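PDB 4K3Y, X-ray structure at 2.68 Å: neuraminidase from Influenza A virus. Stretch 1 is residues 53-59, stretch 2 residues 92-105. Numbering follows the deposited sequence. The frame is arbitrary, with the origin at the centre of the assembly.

Stretch 1, residues 53-59: CRRFFVS
Stretch 2 92-105: KLKFEAVGWSASSC

Two stretches of one chain pack here without a single direct hydrogen bond between them, and the tightest contact sets a serine against an aromatic face: Ser104 OG lies 3.1 Å from Phe56 CE1. Ser104 CB sits 3.8 Å from the centroid of the Phe56 ring, 13° off the ring normal, which makes a CH-pi contact. The serine takes chi1 67° (p); Phe56 has chi1 -70° (m) and chi2 80°.

Stretch 1 is extended throughout, a strand from Cys53 to Ser59. Stretch 2 runs as a strand from Lys94 to Val98, turns through Gly99 and Trp100, and returns as a strand that reaches Cys105. The strands 53-59 and 94-98 approach to 9.1 Å between axes, with their N-to-C directions 56° apart. Against the returning strand the register runs in reverse: CA of Phe56 is 7.7 Å from CA of Ser104, CA of Phe57 is 7.6 Å from CA of Ala102, and CA of Val58 is 6.1 Å from CA of Trp100. These spacings leave room for side chains between the backbones.

Alternation supplies the first rule. Arg54, Phe56 and Val58 point their CA-to-CB bonds toward stretch 2, as Lys94, Glu96, Ala102 and Ser104 do toward stretch 1. Phe57 points away, yet its ring (chi1 61°, p; chi2 88°) brings CZ to 4.2 Å from Leu93 CD1, which meets the ring at its edge.

At the turn, Val58 (chi1 176°, t) packs on backbone: its CG2 is 3.5 Å from Trp100 O and its CG1 3.8 Å from Gly99 O. Gly99, at phi/psi 165/174, has a backbone that by itself calls for glycine, since a CB would jam against the preceding carbonyl O. Trp100 (-114/-8) directs its own CB away.

Charges cluster at the other end. Arg54 (m, t, p for chi1 to chi3, chi4 69°) lays NH2 3.5 Å from Lys94 CB, while its NE stands 4.4 Å from Glu96 OE2, beyond salt-bridge range, and 4.2 Å from Lys94 NZ. The bridge forms within stretch 2 instead, Lys94 NZ to Glu96 OE2 at 3.5 Å, placing an acid beside two like charges. Glu96 (chi1 -70°, chi2 -81°, both m) also brings OE2 to 3.5 Å from Phe56 CE2, so one carboxylate oxygen borders both the basic cluster and the aromatic ring. A water links the stretches weakly, accepting from Arg54 NH2 at 3.4 Å and donating to Lys92 O at 3.5 Å.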

# COMPACT_ATOMS: atom_id res chain seq x y z
N CYS C 53 9.10 5.50 -12.31
CA CYS C 53 9.94 6.64 -11.98
C CYS C 53 9.73 6.99 -10.51
O CYS C 53 8.58 7.04 -10.05
CB CYS C 53 9.60 7.83 -12.88
SG CYS C 53 10.24 7.64 -14.54
N ARG C 54 10.81 7.21 -9.77
CA ARG C 54 10.66 7.65 -8.38
C ARG C 54 11.20 9.04 -8.14
O ARG C 54 12.18 9.47 -8.76
CB ARG C 54 11.27 6.66 -7.36
CG ARG C 54 10.58 5.30 -7.33
CD ARG C 54 11.08 4.41 -6.19
NE ARG C 54 10.59 4.80 -4.86
CZ ARG C 54 9.33 4.70 -4.45
NH1 ARG C 54 8.38 4.24 -5.26
NH2 ARG C 54 8.99 5.08 -3.21
N ARG C 55 10.52 9.74 -7.24
CA ARG C 55 10.88 11.08 -6.79
C ARG C 55 11.66 10.93 -5.48
O ARG C 55 11.07 10.68 -4.42
CB ARG C 55 9.62 11.89 -6.50
CG ARG C 55 9.80 13.38 -6.64
CD ARG C 55 9.43 14.16 -5.40
NE ARG C 55 8.09 14.75 -5.52
CZ ARG C 55 7.67 15.84 -4.86
NH1 ARG C 55 8.48 16.50 -4.05
NH2 ARG C 55 6.43 16.27 -5.04
N PHE C 56 12.97 11.08 -5.56
CA PHE C 56 13.79 11.08 -4.37
C PHE C 56 13.93 12.48 -3.79
O PHE C 56 13.91 13.48 -4.52
CB PHE C 56 15.15 10.50 -4.69
CG PHE C 56 15.10 9.05 -4.96
CD1 PHE C 56 14.68 8.56 -6.19
CD2 PHE C 56 15.43 8.15 -3.95
CE1 PHE C 56 14.61 7.22 -6.42
CE2 PHE C 56 15.36 6.80 -4.18
CZ PHE C 56 14.95 6.33 -5.41
N PHE C 57 14.06 12.54 -2.47
CA PHE C 57 14.22 13.82 -1.78
C PHE C 57 14.70 13.66 -0.34
O PHE C 57 14.75 12.54 0.21
CB PHE C 57 12.91 14.61 -1.79
CG PHE C 57 11.78 13.92 -1.09
CD1 PHE C 57 11.59 14.09 0.28
CD2 PHE C 57 10.90 13.11 -1.79
CE1 PHE C 57 10.54 13.46 0.94
CE2 PHE C 57 9.85 12.47 -1.14
CZ PHE C 57 9.67 12.65 0.22
N VAL C 58 15.06 14.80 0.25
CA VAL C 58 15.41 14.86 1.67
C VAL C 58 14.30 15.63 2.38
O VAL C 58 13.78 16.60 1.84
CB VAL C 58 16.79 15.53 1.86
CG1 VAL C 58 17.11 15.68 3.35
CG2 VAL C 58 17.87 14.70 1.14
N SER C 59 13.90 15.18 3.57
CA SER C 59 12.73 15.76 4.24
C SER C 59 13.09 16.94 5.12
O SER C 59 14.26 17.11 5.50
CB SER C 59 12.10 14.73 5.13
OG SER C 59 13.01 14.41 6.15
N LYS C 92 2.59 7.40 1.52
CA LYS C 92 3.27 7.09 0.26
C LYS C 92 4.81 7.05 0.37
O LYS C 92 5.50 6.68 -0.59
CB LYS C 92 2.80 8.05 -0.83
CG LYS C 92 1.33 7.91 -1.19
CD LYS C 92 1.01 6.54 -1.77
CE LYS C 92 -0.44 6.46 -2.23
NZ LYS C 92 -1.34 7.05 -1.20
N LEU C 93 5.33 7.41 1.54
CA LEU C 93 6.78 7.55 1.76
C LEU C 93 7.50 6.22 1.91
O LEU C 93 7.12 5.40 2.75
CB LEU C 93 7.03 8.36 3.04
CG LEU C 93 7.31 9.85 2.89
CD1 LEU C 93 6.50 10.43 1.76
CD2 LEU C 93 6.99 10.59 4.17
N LYS C 94 8.54 6.00 1.10
CA LYS C 94 9.50 4.93 1.35
C LYS C 94 10.74 5.57 1.97
O LYS C 94 11.36 6.45 1.36
CB LYS C 94 9.87 4.20 0.05
CG LYS C 94 11.09 3.25 0.15
CD LYS C 94 10.98 2.12 -0.91
CE LYS C 94 12.32 1.57 -1.39
NZ LYS C 94 12.37 1.49 -2.90
N PHE C 95 11.09 5.16 3.18
CA PHE C 95 12.33 5.61 3.81
C PHE C 95 13.53 4.96 3.11
O PHE C 95 13.48 3.80 2.70
CB PHE C 95 12.31 5.27 5.30
CG PHE C 95 13.64 5.41 5.97
CD1 PHE C 95 14.12 6.67 6.34
CD2 PHE C 95 14.40 4.30 6.26
CE1 PHE C 95 15.34 6.80 6.97
CE2 PHE C 95 15.62 4.43 6.89
CZ PHE C 95 16.09 5.69 7.24
N GLU C 96 14.61 5.72 2.94
CA GLU C 96 15.69 5.27 2.07
C GLU C 96 17.07 5.20 2.73
O GLU C 96 17.81 4.23 2.54
CB GLU C 96 15.73 6.15 0.82
CG GLU C 96 14.54 5.93 -0.12
CD GLU C 96 14.71 4.70 -1.02
OE1 GLU C 96 15.69 3.92 -0.82
OE2 GLU C 96 13.85 4.51 -1.94
N ALA C 97 17.40 6.22 3.51
CA ALA C 97 18.73 6.33 4.10
C ALA C 97 18.77 7.48 5.09
O ALA C 97 17.81 8.24 5.22
CB ALA C 97 19.80 6.53 3.01
N VAL C 98 19.90 7.60 5.79
CA VAL C 98 20.16 8.77 6.62
C VAL C 98 21.08 9.69 5.83
O VAL C 98 22.09 9.24 5.30
CB VAL C 98 20.85 8.37 7.92
CG1 VAL C 98 20.72 9.48 8.95
CG2 VAL C 98 20.25 7.08 8.44
N GLY C 99 20.71 10.96 5.75
CA GLY C 99 21.55 11.92 5.07
C GLY C 99 20.86 13.22 4.75
O GLY C 99 19.65 13.35 4.96
N TRP C 100 21.63 14.18 4.23
CA TRP C 100 21.08 15.46 3.77
C TRP C 100 21.26 15.59 2.27
O TRP C 100 20.76 16.52 1.65
CB TRP C 100 21.78 16.65 4.44
CG TRP C 100 22.79 16.31 5.47
CD1 TRP C 100 24.05 15.80 5.26
CD2 TRP C 100 22.67 16.48 6.89
NE1 TRP C 100 24.70 15.63 6.46
CE2 TRP C 100 23.87 16.04 7.48
CE3 TRP C 100 21.64 16.96 7.73
CZ2 TRP C 100 24.08 16.07 8.86
CZ3 TRP C 100 21.86 16.99 9.10
CH2 TRP C 100 23.06 16.55 9.65
N SER C 101 21.99 14.64 1.68
CA SER C 101 22.34 14.75 0.27
C SER C 101 22.39 13.34 -0.33
O SER C 101 23.08 12.45 0.17
CB SER C 101 23.68 15.48 0.13
OG SER C 101 24.20 15.40 -1.20
N ALA C 102 21.65 13.15 -1.41
CA ALA C 102 21.56 11.82 -2.01
C ALA C 102 21.54 11.84 -3.53
O ALA C 102 21.06 12.77 -4.16
CB ALA C 102 20.35 11.05 -1.46
N SER C 103 22.10 10.78 -4.09
CA SER C 103 21.91 10.44 -5.49
C SER C 103 21.37 9.00 -5.50
O SER C 103 21.73 8.18 -4.63
CB SER C 103 23.24 10.54 -6.21
OG SER C 103 23.10 10.36 -7.61
N SER C 104 20.49 8.67 -6.44
CA SER C 104 20.07 7.25 -6.60
C SER C 104 20.04 6.79 -8.06
O SER C 104 20.00 7.61 -8.97
CB SER C 104 18.72 6.98 -5.93
OG SER C 104 17.69 7.66 -6.61
N CYS C 105 20.07 5.47 -8.25
CA CYS C 105 20.02 4.85 -9.58
C CYS C 105 19.47 3.41 -9.43
O CYS C 105 19.48 2.87 -8.32
CB CYS C 105 21.33 4.86 -10.36
SG CYS C 105 22.79 5.44 -9.44
O HOH W 1 6.51 3.50 -1.56